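Local coordinates for protein leucyl-tRNA synthetase subunit alpha (Aquifex aeolicus, PDB 3O0A) that charges tRNA(Leu) with leucine as part of leucyl-tRNA synthetase and, through this CP1 hydrolytic domain, probably clears mischarged tRNA, at residues A[38-43]-A[66-71]; A[8-13]-A[138-143]; A[21-26]-A[72-77]; A[112-115]-A[120-123]; A[88-93]-A[103-108]. One frame throughout, in Å; residues are numbered along the deposited sequence.

Contact 1: residues A[38-43]-A[66-71]; sequences IYIDVF and PVLACI
Ile38 and Ile40 meet Leu68 in a strand-to-helix contact within the hydrophobic interior of the CP1 domain, where strand 37-44 faces helix 64-74. The touch is purely aliphatic, with no hydrogen bond across it, and it is thin: 142 Å² is buried in all, and the closest pair of CA atoms, those of Ile38 and Leu68, stays 8.9 Å apart, so only side chains bridge the gap. Leu68 splits its two methyls between two residues of the strand. Its CD2 reaches the branch methyl CG2 of Ile38 at 4.3 Å, while CD1 meets CG1 of Ile40 at 4.4 Å. Leu68 has the common leucine shape, with CG beside the backbone N (chi1 -62°) and CD1 extended (chi2 176°), which carries the fork out from the helix so that each prong finds its own isoleucine. The two isoleucines lie two positions apart, hence on the same face of the strand, and the leucine is presented to both.

Other parts of the chain close the core around them. Strand 106-114 brings Leu109 and Val111 against Leu68, and Ile40 also packs on Val12 of the adjoining strand 6-13. On another side of the helix, Cys70 forms a disulfide with Cys23, which ties the helix covalently to the loop before helix 26-35. A helix whose leucine packs on strands of two different sheets makes this an aliphatic helix-on-strand contact in the buried core of the editing domain of a leucyl-tRNA synthetase.

Contact 2: residues A[8-13]-A[138-143]; sequences IRFYVE and AIMCVP
A Met-aromatic contact between Met140 and Phe10 lies at the heart of the domain, where strand 6-13 and strand 138-141 bring together two different sheets. The sulfur SD of Met140 sits 5.0 Å from the centroid of the Phe10 ring and 76° off its normal, hence at the ring edge, on the side of CZ and CE1. CB of Met140 comes closest, 3.8 Å from Phe10 CZ, approaching the ring obliquely, and the two side chains cross at about a right angle. Met140 holds CG between its backbone N and carbonyl carbon (chi1 71°) and then runs extended, a shape that carries the sulfur past the ring to Ile8, whose CD1 touches SD at 4.2 Å. The thioether thus has an aromatic edge and an aliphatic methyl for company, all three residues being buried. Replacing Phe10 by an alanine would probably leave the sulfur and CB of Met140 without their aromatic partner and open a gap between the two sheets. Around the contact, Phe10 also packs on Val42 of strand 37-44, its sheet neighbour, and Ile122 of strand 121-127 leans on its side chain, while Met140 rests on Thr44 and Thr49.

Contact 3: residues A[21-26]-A[72-77]; sequences LNCVPE and GERLGN
Arg74 reaches from the last turn of helix 64-74 to Asn22 and Cys23, and its side chain can be followed outward. CB leaves the backbone toward the loop 21-26, and CG stands opposite the backbone N (chi1 -170°). Bends at chi2 and chi3 then fold the aliphatic part, so that CD and NE lead the guanidinium up to the loop; the side chain also packs on Phe20. At CZ the first partner in 21-26 appears: the sulfur SG of Cys23, 3.8 Å away. It lies over one face of the guanidinium, toward the rim, and comes closest to NH2 at 3.6 Å. The tips of the side chain then converge on a single oxygen, Asn22 OD1. NH2 donates to it at 2.7 Å, in the carbonyl plane and on a lone pair. NH1 donates to the same atom at 3.0 Å, but from above the carbonyl plane. OD1 lies near the guanidinium plane for both bonds, and the amide stands almost perpendicular to it, 89° between the planes. Two N-H groups thus grip one acceptor end-on. Cut back to an alanine, this position is likely to leave Asn22 OD1 without its two donors and the sulfur of Cys23 without the guanidinium beside it.

NH1 has a second acceptor in the carbonyl oxygen of Lys19, so the arginine holds the loop at two points. Just past Arg74 the helix ends in a Schellman motif, with Gly76 at positive phi. The disulfide from Cys23 to Cys70 fastens the same loop one turn earlier on helix 64-74, and beyond the loop begins helix 26-35, whose Leu32 meets Leu21 and Val24.

Contact 4: residues A[112-115]-A[120-123]; sequences YATN and EKIP
The ring of Tyr112 lies obliquely against Pro123, with neither a clear face nor a clear edge turned to it. Its CE2 is 3.8 Å from Pro123 CB, and its CD2 comes within 3.5 Å of the proline N. CG of Tyr112 is placed beside its own backbone N (chi1 -63°), which swings the ring obliquely across to Pro123 on the neighbouring strand. The other flat groups, the amide of Asn115 and the carboxylate of Glu120, are linked at the turn end of the pair by a water, which donates to Glu120 OE1 at 2.6 Å and accepts from Asn115 ND2 at 3.3 Å. Both groups have further partners: Asn115 OD1 takes the N-H of Ala117, and Glu120 OE1 forms a salt bridge with Lys161.

Between these ends runs an antiparallel ladder. Ala113 and Ile122 form its hydrogen-bonded pair, Ala113 N to Ile122 O at 2.8 Å and Ile122 N to Ala113 O at 2.9 Å. A third, nearly straight bond joins Asn115 N to Glu120 O at 2.8 Å (174° at the hydrogen). The flanking non-hydrogen-bonded pairs are Tyr112 with Pro123 and Thr114 with Lys121. On the face carrying Tyr112, the side chains of Thr114 and Lys121 run side by side, pointing the same way, and both turn their polar ends to Glu13 OE2 of strand 6-13, by a hydrogen bond and a salt bridge. On the other face Ala113 and Ile122 are buried, and Ile122 packs on Phe10. Such a register, with a short loop joining the strands, is that of a beta hairpin, formed here by strands 106-114 and 121-127.

Contact 5: residues A[88-93]-A[103-108]; sequences EKMKKM and DKEGVF
Lys89 and Glu105 both set CG opposite their backbone N (chi1 -174° and -169°) and then run out as extended chains, so each spends its full length in closing the distance between helix 80-91 and the residue leading into strand 106-114. The gap is wide: even the nearest CA atoms, those of Met90 and Glu105, are 9.7 Å apart. The two chains cross at a slant, and at their ends Lys89 NZ meets Glu105 OE1 at 2.8 Å in a salt bridge with a hydrogen bond inside it. The ammonium approaches OE1 on the syn side, 21° out of the carboxylate plane. The methylene CE of Lys89 follows at 3.4 Å from the same oxygen. Met90 takes a different route: bent at chi2 and chi3, it curls its methyl CE in to 3.9 Å from Glu105 OE1, and thus lines an apolar flank of the ion pair.

The carboxylate arm also packs on Phe86 of the same helix and Tyr156 of helix 147-156, while the backbone N of Glu105 bonds to Asn128 OD1. With Lys89 exposed and Glu105 only partly so, solvent probably screens the charges in part, and the pair is likely to add a directional tie beside the single methyl contact made by Met90.

In the fold
Contacts 1 and 2 are core: both are buried, apolar apart from one thioether, and both use the sheet in which strands 37-44 and 6-13 are neighbours. Contact 4 lies between core and surface, touching contact 2 where Glu13 bonds to Thr114 and Tyr11 pairs with the same residue's backbone. Contacts 3 and 5 lie farther out, their centres about 19 Å and 17 Å from the centre of the chain, and there charged or amide groups do the joining. Contact 3 shares helix 64-74 with contact 1, and the Cys23-Cys70 disulfide connects them. Contact 5 shares strand 106-114 with contact 4, and Phe108 rests on Pro123.

Contact 1: residues A[38-43]-A[66-71]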
# COMPACT_ATOMS: atom_id res chain seq x y z
N ILE A 38 -1.19 13.75 -2.66
CA ILE A 38 -2.44 13.16 -2.20
C ILE A 38 -2.07 12.04 -1.25
O ILE A 38 -1.41 11.09 -1.63
CB ILE A 38 -3.31 12.59 -3.36
CG1 ILE A 38 -3.67 13.72 -4.36
CG2 ILE A 38 -4.57 11.87 -2.81
CD1 ILE A 38 -4.66 14.76 -3.86
N TYR A 39 -2.44 12.19 0.02
CA TYR A 39 -2.01 11.22 1.02
C TYR A 39 -2.85 9.95 1.00
O TYR A 39 -4.07 10.02 0.88
CB TYR A 39 -2.05 11.83 2.41
CG TYR A 39 -0.87 12.75 2.67
CD1 TYR A 39 0.40 12.22 2.96
CD2 TYR A 39 -1.01 14.13 2.63
CE1 TYR A 39 1.49 13.04 3.22
CE2 TYR A 39 0.09 14.97 2.88
CZ TYR A 39 1.33 14.41 3.17
OH TYR A 39 2.42 15.21 3.41
N ILE A 40 -2.17 8.81 1.16
CA ILE A 40 -2.85 7.53 1.38
C ILE A 40 -2.37 7.01 2.72
O ILE A 40 -1.28 6.43 2.83
CB ILE A 40 -2.51 6.52 0.26
CG1 ILE A 40 -2.86 7.12 -1.10
CG2 ILE A 40 -3.24 5.19 0.46
CD1 ILE A 40 -1.75 7.92 -1.74
N ASP A 41 -3.18 7.21 3.75
CA ASP A 41 -2.81 6.74 5.08
C ASP A 41 -3.12 5.25 5.17
O ASP A 41 -4.21 4.80 4.81
CB ASP A 41 -3.59 7.47 6.16
CG ASP A 41 -3.24 8.95 6.26
OD1 ASP A 41 -2.16 9.37 5.79
OD2 ASP A 41 -4.06 9.69 6.85
N VAL A 42 -2.15 4.49 5.66
CA VAL A 42 -2.35 3.05 5.84
C VAL A 42 -2.18 2.71 7.31
O VAL A 42 -1.34 3.29 7.99
CB VAL A 42 -1.42 2.17 4.92
CG1 VAL A 42 -1.52 2.59 3.44
CG2 VAL A 42 0.03 2.17 5.37
N PHE A 43 -2.98 1.78 7.81
CA PHE A 43 -2.68 1.19 9.10
C PHE A 43 -1.96 -0.14 8.94
O PHE A 43 -2.34 -0.96 8.12
CB PHE A 43 -3.94 1.01 9.95
CG PHE A 43 -3.68 0.27 11.23
CD1 PHE A 43 -3.08 0.91 12.32
CD2 PHE A 43 -3.98 -1.08 11.33
CE1 PHE A 43 -2.80 0.21 13.49
CE2 PHE A 43 -3.71 -1.79 12.50
CZ PHE A 43 -3.12 -1.14 13.58
N PRO A 66 -11.83 6.27 -6.97
CA PRO A 66 -12.16 7.04 -8.18
C PRO A 66 -11.23 8.24 -8.39
O PRO A 66 -10.91 8.56 -9.54
CB PRO A 66 -13.62 7.49 -7.95
CG PRO A 66 -13.86 7.36 -6.50
CD PRO A 66 -12.93 6.30 -5.98
N VAL A 67 -10.79 8.87 -7.31
CA VAL A 67 -9.87 10.00 -7.39
C VAL A 67 -8.56 9.56 -8.07
O VAL A 67 -8.12 10.17 -9.05
CB VAL A 67 -9.57 10.60 -5.99
CG1 VAL A 67 -8.53 11.71 -6.10
CG2 VAL A 67 -10.86 11.14 -5.37
N LEU A 68 -7.95 8.51 -7.53
CA LEU A 68 -6.66 8.03 -8.06
C LEU A 68 -6.77 7.42 -9.45
O LEU A 68 -5.86 7.58 -10.27
CB LEU A 68 -6.00 7.06 -7.08
CG LEU A 68 -5.66 7.67 -5.73
CD1 LEU A 68 -5.10 6.54 -4.85
CD2 LEU A 68 -4.67 8.85 -5.86
N ALA A 69 -7.88 6.74 -9.73
CA ALA A 69 -8.12 6.22 -11.09
C ALA A 69 -8.26 7.36 -12.13
O ALA A 69 -7.78 7.24 -13.27
CB ALA A 69 -9.34 5.29 -11.11
N CYS A 70 -8.88 8.46 -11.71
CA CYS A 70 -9.01 9.63 -12.58
C CYS A 70 -7.62 10.15 -12.92
O CYS A 70 -7.32 10.44 -14.08
CB CYS A 70 -9.83 10.72 -11.87
SG CYS A 70 -10.06 12.24 -12.82
N ILE A 71 -6.78 10.24 -11.89
CA ILE A 71 -5.39 10.67 -12.08
C ILE A 71 -4.60 9.68 -12.96
O ILE A 71 -3.91 10.09 -13.87
CB ILE A 71 -4.70 10.93 -10.73
CG1 ILE A 71 -5.38 12.14 -10.05
CG2 ILE A 71 -3.19 11.17 -10.94
CD1 ILE A 71 -4.97 12.37 -8.58

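Contact 2: residues A[8-13]-A[138-143]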
# COMPACT_ATOMS: atom_id res chain seq x y z
N ILE A 8 0.83 4.93 8.71
CA ILE A 8 1.94 5.39 7.88
C ILE A 8 1.36 6.17 6.71
O ILE A 8 0.41 5.71 6.06
CB ILE A 8 2.82 4.23 7.39
CG1 ILE A 8 3.41 3.49 8.60
CG2 ILE A 8 3.95 4.77 6.46
CD1 ILE A 8 4.29 2.30 8.26
N ARG A 9 1.91 7.36 6.48
CA ARG A 9 1.40 8.26 5.45
C ARG A 9 2.16 8.05 4.14
O ARG A 9 3.20 8.66 3.90
CB ARG A 9 1.47 9.73 5.91
CG ARG A 9 0.77 9.98 7.24
CD ARG A 9 0.33 11.43 7.39
NE ARG A 9 -0.67 11.80 6.37
CZ ARG A 9 -1.95 12.12 6.61
NH1 ARG A 9 -2.44 12.08 7.84
NH2 ARG A 9 -2.74 12.47 5.60
N PHE A 10 1.66 7.15 3.30
CA PHE A 10 2.11 7.09 1.92
C PHE A 10 1.52 8.31 1.19
O PHE A 10 0.57 8.91 1.68
CB PHE A 10 1.68 5.77 1.26
CG PHE A 10 2.49 4.60 1.73
CD1 PHE A 10 2.34 4.09 3.02
CD2 PHE A 10 3.44 4.02 0.89
CE1 PHE A 10 3.11 3.00 3.47
CE2 PHE A 10 4.21 2.94 1.32
CZ PHE A 10 4.03 2.42 2.62
N TYR A 11 2.09 8.67 0.05
CA TYR A 11 1.51 9.77 -0.72
C TYR A 11 1.82 9.67 -2.19
O TYR A 11 2.90 9.24 -2.58
CB TYR A 11 1.97 11.14 -0.17
CG TYR A 11 3.47 11.29 -0.02
CD1 TYR A 11 4.11 10.93 1.18
CD2 TYR A 11 4.26 11.79 -1.06
CE1 TYR A 11 5.49 11.06 1.34
CE2 TYR A 11 5.67 11.92 -0.91
CZ TYR A 11 6.27 11.55 0.29
OH TYR A 11 7.63 11.67 0.47
N VAL A 12 0.87 10.08 -3.01
CA VAL A 12 1.10 10.22 -4.44
C VAL A 12 1.57 11.64 -4.68
O VAL A 12 0.84 12.61 -4.39
CB VAL A 12 -0.17 9.91 -5.25
CG1 VAL A 12 0.07 10.15 -6.72
CG2 VAL A 12 -0.64 8.48 -5.00
N GLU A 13 2.80 11.77 -5.19
CA GLU A 13 3.33 13.07 -5.59
C GLU A 13 2.69 13.52 -6.89
O GLU A 13 2.60 12.73 -7.85
CB GLU A 13 4.83 13.00 -5.78
CG GLU A 13 5.59 12.68 -4.50
CD GLU A 13 7.07 12.50 -4.77
OE1 GLU A 13 7.60 13.22 -5.64
OE2 GLU A 13 7.69 11.60 -4.16
N ALA A 138 -6.98 1.13 3.49
CA ALA A 138 -5.85 1.04 2.56
C ALA A 138 -4.69 0.39 3.29
O ALA A 138 -4.45 0.67 4.47
CB ALA A 138 -5.45 2.40 2.05
N ILE A 139 -3.98 -0.48 2.59
CA ILE A 139 -2.86 -1.18 3.22
C ILE A 139 -1.58 -1.02 2.39
O ILE A 139 -1.64 -0.83 1.16
CB ILE A 139 -3.18 -2.69 3.46
CG1 ILE A 139 -3.43 -3.43 2.14
CG2 ILE A 139 -4.38 -2.84 4.42
CD1 ILE A 139 -3.28 -4.96 2.24
N MET A 140 -0.44 -1.09 3.06
CA MET A 140 0.81 -1.33 2.36
C MET A 140 0.98 -2.82 2.17
O MET A 140 0.65 -3.63 3.06
CB MET A 140 2.00 -0.72 3.10
CG MET A 140 2.36 -1.43 4.39
SD MET A 140 3.68 -0.52 5.20
CE MET A 140 4.23 -1.79 6.33
N CYS A 141 1.47 -3.20 1.00
CA CYS A 141 1.59 -4.61 0.69
C CYS A 141 3.04 -5.05 0.60
O CYS A 141 3.84 -4.48 -0.14
CB CYS A 141 0.82 -4.93 -0.59
SG CYS A 141 -0.94 -4.50 -0.45
N VAL A 142 3.35 -6.08 1.37
CA VAL A 142 4.71 -6.57 1.56
C VAL A 142 4.65 -8.07 1.25
O VAL A 142 4.55 -8.91 2.16
CB VAL A 142 5.22 -6.29 2.99
CG1 VAL A 142 6.69 -6.74 3.17
CG2 VAL A 142 5.07 -4.80 3.33
N PRO A 143 4.70 -8.43 -0.05
CA PRO A 143 4.54 -9.84 -0.42
C PRO A 143 5.56 -10.79 0.21
O PRO A 143 5.24 -11.96 0.40
CB PRO A 143 4.69 -9.85 -1.94
CG PRO A 143 4.67 -8.46 -2.38
CD PRO A 143 4.87 -7.55 -1.22

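Contact 3: residues A[21-26]-A[72-77]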
# COMPACT_ATOMS: atom_id res chain seq x y z
N LEU A 21 -6.64 18.82 -11.03
CA LEU A 21 -7.59 19.38 -10.06
C LEU A 21 -9.02 18.85 -10.21
O LEU A 21 -9.73 18.68 -9.21
CB LEU A 21 -7.62 20.91 -10.13
CG LEU A 21 -6.53 21.64 -9.35
CD1 LEU A 21 -6.58 23.13 -9.69
CD2 LEU A 21 -6.72 21.40 -7.83
N ASN A 22 -9.46 18.60 -11.44
CA ASN A 22 -10.82 18.10 -11.59
C ASN A 22 -11.00 16.62 -11.22
O ASN A 22 -12.12 16.12 -11.22
CB ASN A 22 -11.45 18.50 -12.95
CG ASN A 22 -10.96 17.66 -14.12
OD1 ASN A 22 -10.30 16.65 -13.94
ND2 ASN A 22 -11.34 18.05 -15.32
N CYS A 23 -9.90 15.95 -10.87
CA CYS A 23 -9.95 14.58 -10.35
C CYS A 23 -10.20 14.53 -8.85
O CYS A 23 -10.50 13.46 -8.33
CB CYS A 23 -8.65 13.85 -10.61
SG CYS A 23 -8.43 13.48 -12.35
N VAL A 24 -10.03 15.66 -8.17
CA VAL A 24 -10.01 15.66 -6.70
C VAL A 24 -11.13 16.51 -6.11
O VAL A 24 -11.47 17.57 -6.66
CB VAL A 24 -8.63 16.08 -6.10
CG1 VAL A 24 -7.46 15.35 -6.81
CG2 VAL A 24 -8.44 17.57 -6.21
N PRO A 25 -11.72 16.04 -5.00
CA PRO A 25 -12.75 16.86 -4.34
C PRO A 25 -12.14 18.03 -3.60
O PRO A 25 -10.95 18.01 -3.27
CB PRO A 25 -13.38 15.90 -3.34
CG PRO A 25 -12.28 14.94 -2.99
CD PRO A 25 -11.48 14.78 -4.28
N GLU A 26 -12.97 19.03 -3.33
CA GLU A 26 -12.55 20.25 -2.67
C GLU A 26 -11.74 19.98 -1.40
O GLU A 26 -10.77 20.67 -1.11
CB GLU A 26 -13.79 21.09 -2.34
CG GLU A 26 -13.49 22.50 -1.85
CD GLU A 26 -13.33 22.60 -0.34
OE1 GLU A 26 -13.71 21.66 0.40
OE2 GLU A 26 -12.82 23.65 0.11
N GLY A 72 -4.77 8.38 -12.71
CA GLY A 72 -4.07 7.34 -13.47
C GLY A 72 -4.50 7.32 -14.92
O GLY A 72 -3.68 7.08 -15.82
N GLU A 73 -5.77 7.60 -15.18
CA GLU A 73 -6.22 7.78 -16.57
C GLU A 73 -5.54 9.00 -17.20
O GLU A 73 -5.06 8.94 -18.36
CB GLU A 73 -7.75 7.94 -16.62
CG GLU A 73 -8.27 8.29 -18.02
CD GLU A 73 -9.74 8.59 -18.01
OE1 GLU A 73 -10.12 9.68 -17.53
OE2 GLU A 73 -10.53 7.75 -18.50
N ARG A 74 -5.49 10.09 -16.45
CA ARG A 74 -4.92 11.37 -16.88
C ARG A 74 -3.43 11.20 -17.23
O ARG A 74 -2.94 11.81 -18.18
CB ARG A 74 -5.15 12.42 -15.77
CG ARG A 74 -4.85 13.90 -16.09
CD ARG A 74 -5.94 14.62 -16.82
NE ARG A 74 -7.32 14.27 -16.47
CZ ARG A 74 -8.17 15.07 -15.83
NH1 ARG A 74 -7.78 16.28 -15.44
NH2 ARG A 74 -9.41 14.66 -15.59
N LEU A 75 -2.74 10.33 -16.49
CA LEU A 75 -1.34 9.96 -16.75
C LEU A 75 -1.13 8.95 -17.89
O LEU A 75 0.01 8.71 -18.31
CB LEU A 75 -0.70 9.41 -15.47
CG LEU A 75 -0.55 10.35 -14.27
CD1 LEU A 75 -0.07 9.60 -13.03
CD2 LEU A 75 0.41 11.51 -14.61
N GLY A 76 -2.23 8.36 -18.37
CA GLY A 76 -2.21 7.31 -19.40
C GLY A 76 -1.83 5.93 -18.89
O GLY A 76 -1.45 5.06 -19.69
N ASN A 77 -1.93 5.73 -17.58
CA ASN A 77 -1.49 4.49 -16.93
C ASN A 77 -2.62 3.55 -16.55
O ASN A 77 -2.37 2.36 -16.29
CB ASN A 77 -0.72 4.79 -15.63
CG ASN A 77 0.58 5.56 -15.85
OD1 ASN A 77 1.17 5.56 -16.93
ND2 ASN A 77 1.06 6.18 -14.77

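Contact 4: residues A[112-115]-A[120-123]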
# COMPACT_ATOMS: atom_id res chain seq x y z
N TYR A 112 1.46 5.97 -8.71
CA TYR A 112 2.49 5.40 -7.84
C TYR A 112 2.62 6.23 -6.58
O TYR A 112 2.75 7.47 -6.62
CB TYR A 112 3.82 5.35 -8.59
CG TYR A 112 3.76 4.45 -9.79
CD1 TYR A 112 3.23 4.90 -11.00
CD2 TYR A 112 4.21 3.13 -9.71
CE1 TYR A 112 3.16 4.05 -12.12
CE2 TYR A 112 4.17 2.30 -10.81
CZ TYR A 112 3.63 2.75 -12.00
OH TYR A 112 3.59 1.91 -13.08
N ALA A 113 2.54 5.55 -5.45
CA ALA A 113 2.68 6.21 -4.16
C ALA A 113 4.15 6.20 -3.76
O ALA A 113 4.86 5.21 -3.99
CB ALA A 113 1.86 5.47 -3.12
N THR A 114 4.60 7.29 -3.16
CA THR A 114 5.93 7.33 -2.60
C THR A 114 5.89 6.69 -1.23
O THR A 114 5.05 7.02 -0.39
CB THR A 114 6.44 8.77 -2.52
OG1 THR A 114 6.42 9.34 -3.84
CG2 THR A 114 7.86 8.82 -1.96
N ASN A 115 6.81 5.76 -1.03
CA ASN A 115 7.04 5.15 0.28
C ASN A 115 7.86 6.12 1.13
O ASN A 115 8.99 6.47 0.76
CB ASN A 115 7.79 3.82 0.07
CG ASN A 115 8.00 3.05 1.35
OD1 ASN A 115 8.01 3.62 2.45
ND2 ASN A 115 8.15 1.73 1.23
N GLU A 120 10.86 5.21 -2.55
CA GLU A 120 10.55 4.40 -3.73
C GLU A 120 9.11 4.64 -4.14
O GLU A 120 8.25 4.87 -3.30
CB GLU A 120 10.78 2.92 -3.47
CG GLU A 120 12.26 2.59 -3.32
CD GLU A 120 12.54 1.15 -2.96
OE1 GLU A 120 11.59 0.33 -2.86
OE2 GLU A 120 13.73 0.84 -2.79
N LYS A 121 8.88 4.64 -5.46
CA LYS A 121 7.54 4.79 -6.01
C LYS A 121 6.95 3.42 -6.32
O LYS A 121 7.53 2.63 -7.08
CB LYS A 121 7.58 5.70 -7.23
CG LYS A 121 7.95 7.14 -6.87
CD LYS A 121 8.16 8.00 -8.10
CE LYS A 121 8.80 9.34 -7.73
NZ LYS A 121 7.90 10.13 -6.88
N ILE A 122 5.81 3.13 -5.71
CA ILE A 122 5.20 1.81 -5.76
C ILE A 122 3.74 1.92 -6.25
O ILE A 122 3.05 2.87 -5.89
CB ILE A 122 5.32 1.05 -4.40
CG1 ILE A 122 4.65 1.82 -3.26
CG2 ILE A 122 6.80 0.77 -4.06
CD1 ILE A 122 4.56 1.01 -1.97
N PRO A 123 3.29 0.97 -7.10
CA PRO A 123 1.98 1.10 -7.74
C PRO A 123 0.80 0.95 -6.77
O PRO A 123 0.86 0.14 -5.83
CB PRO A 123 1.97 -0.02 -8.78
CG PRO A 123 2.89 -1.04 -8.21
CD PRO A 123 3.97 -0.27 -7.53
O HOH W 1 9.61 0.04 -1.14

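Contact 5: residues A[88-93]-A[103-108]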
# COMPACT_ATOMS: atom_id res chain seq x y z
N GLU A 88 -17.89 -1.87 -9.08
CA GLU A 88 -19.30 -2.25 -9.23
C GLU A 88 -19.49 -3.73 -8.93
O GLU A 88 -20.47 -4.10 -8.28
CB GLU A 88 -19.83 -1.88 -10.62
CG GLU A 88 -20.06 -0.35 -10.81
CD GLU A 88 -21.01 0.26 -9.77
OE1 GLU A 88 -22.18 -0.18 -9.69
OE2 GLU A 88 -20.59 1.18 -9.05
N LYS A 89 -18.57 -4.56 -9.41
CA LYS A 89 -18.65 -6.00 -9.17
C LYS A 89 -18.52 -6.24 -7.67
O LYS A 89 -19.24 -7.04 -7.09
CB LYS A 89 -17.53 -6.74 -9.89
CG LYS A 89 -17.61 -8.27 -9.82
CD LYS A 89 -16.41 -8.89 -10.53
CE LYS A 89 -16.28 -10.37 -10.24
NZ LYS A 89 -15.20 -10.99 -11.05
N MET A 90 -17.60 -5.53 -7.05
CA MET A 90 -17.34 -5.73 -5.61
C MET A 90 -18.52 -5.35 -4.70
O MET A 90 -18.74 -6.01 -3.67
CB MET A 90 -16.05 -5.02 -5.21
CG MET A 90 -14.80 -5.65 -5.81
SD MET A 90 -14.50 -7.35 -5.30
CE MET A 90 -14.73 -8.29 -6.81
N LYS A 91 -19.29 -4.32 -5.07
CA LYS A 91 -20.54 -3.97 -4.34
C LYS A 91 -21.45 -5.18 -4.17
O LYS A 91 -22.22 -5.27 -3.20
CB LYS A 91 -21.34 -2.87 -5.05
CG LYS A 91 -20.71 -1.49 -5.04
CD LYS A 91 -21.66 -0.46 -5.68
CE LYS A 91 -20.98 0.89 -5.83
NZ LYS A 91 -21.92 1.93 -6.35
N LYS A 92 -21.37 -6.12 -5.11
CA LYS A 92 -22.25 -7.28 -5.08
C LYS A 92 -21.72 -8.47 -4.28
O LYS A 92 -22.49 -9.38 -3.99
CB LYS A 92 -22.58 -7.70 -6.51
CG LYS A 92 -23.36 -6.65 -7.26
CD LYS A 92 -23.91 -7.19 -8.54
CE LYS A 92 -22.88 -7.13 -9.63
NZ LYS A 92 -23.54 -7.42 -10.93
N MET A 93 -20.44 -8.47 -3.96
CA MET A 93 -19.78 -9.62 -3.33
C MET A 93 -19.80 -9.51 -1.82
O MET A 93 -19.50 -8.44 -1.25
CB MET A 93 -18.32 -9.72 -3.80
CG MET A 93 -18.12 -9.88 -5.31
SD MET A 93 -18.60 -11.53 -5.83
CE MET A 93 -20.24 -11.19 -6.48
N ASP A 103 -8.66 -17.05 -6.20
CA ASP A 103 -8.29 -16.17 -7.32
C ASP A 103 -8.55 -14.72 -6.94
O ASP A 103 -9.42 -14.08 -7.52
CB ASP A 103 -9.08 -16.49 -8.60
CG ASP A 103 -8.25 -17.23 -9.62
OD1 ASP A 103 -7.23 -16.67 -10.08
OD2 ASP A 103 -8.63 -18.36 -9.98
N LYS A 104 -7.83 -14.23 -5.95
CA LYS A 104 -7.74 -12.79 -5.68
C LYS A 104 -7.95 -11.97 -6.94
O LYS A 104 -7.51 -12.37 -8.02
CB LYS A 104 -6.37 -12.48 -5.10
CG LYS A 104 -6.06 -13.27 -3.86
CD LYS A 104 -4.77 -12.83 -3.24
CE LYS A 104 -4.77 -13.22 -1.78
NZ LYS A 104 -5.49 -12.18 -1.00
N GLU A 105 -8.62 -10.83 -6.81
CA GLU A 105 -8.90 -9.97 -7.95
C GLU A 105 -8.58 -8.53 -7.60
O GLU A 105 -8.92 -8.06 -6.52
CB GLU A 105 -10.37 -10.07 -8.41
CG GLU A 105 -10.61 -9.39 -9.78
CD GLU A 105 -12.06 -9.39 -10.26
OE1 GLU A 105 -12.90 -10.12 -9.68
OE2 GLU A 105 -12.36 -8.66 -11.24
N GLY A 106 -7.93 -7.85 -8.53
CA GLY A 106 -7.66 -6.43 -8.37
C GLY A 106 -7.43 -5.69 -9.67
O GLY A 106 -7.41 -6.28 -10.75
N VAL A 107 -7.23 -4.38 -9.55
CA VAL A 107 -7.07 -3.50 -10.69
C VAL A 107 -6.06 -2.42 -10.35
O VAL A 107 -5.99 -1.95 -9.21
CB VAL A 107 -8.42 -2.86 -11.12
CG1 VAL A 107 -9.37 -3.90 -11.71
CG2 VAL A 107 -9.08 -2.08 -9.97
N PHE A 108 -5.25 -2.04 -11.34
CA PHE A 108 -4.21 -1.01 -11.12
C PHE A 108 -4.86 0.35 -11.31
O PHE A 108 -5.58 0.56 -12.30
CB PHE A 108 -3.07 -1.23 -12.12
CG PHE A 108 -1.99 -0.17 -12.11
CD1 PHE A 108 -1.48 0.36 -10.93
CD2 PHE A 108 -1.47 0.28 -13.33
CE1 PHE A 108 -0.48 1.33 -10.96
CE2 PHE A 108 -0.47 1.24 -13.39
CZ PHE A 108 0.04 1.77 -12.19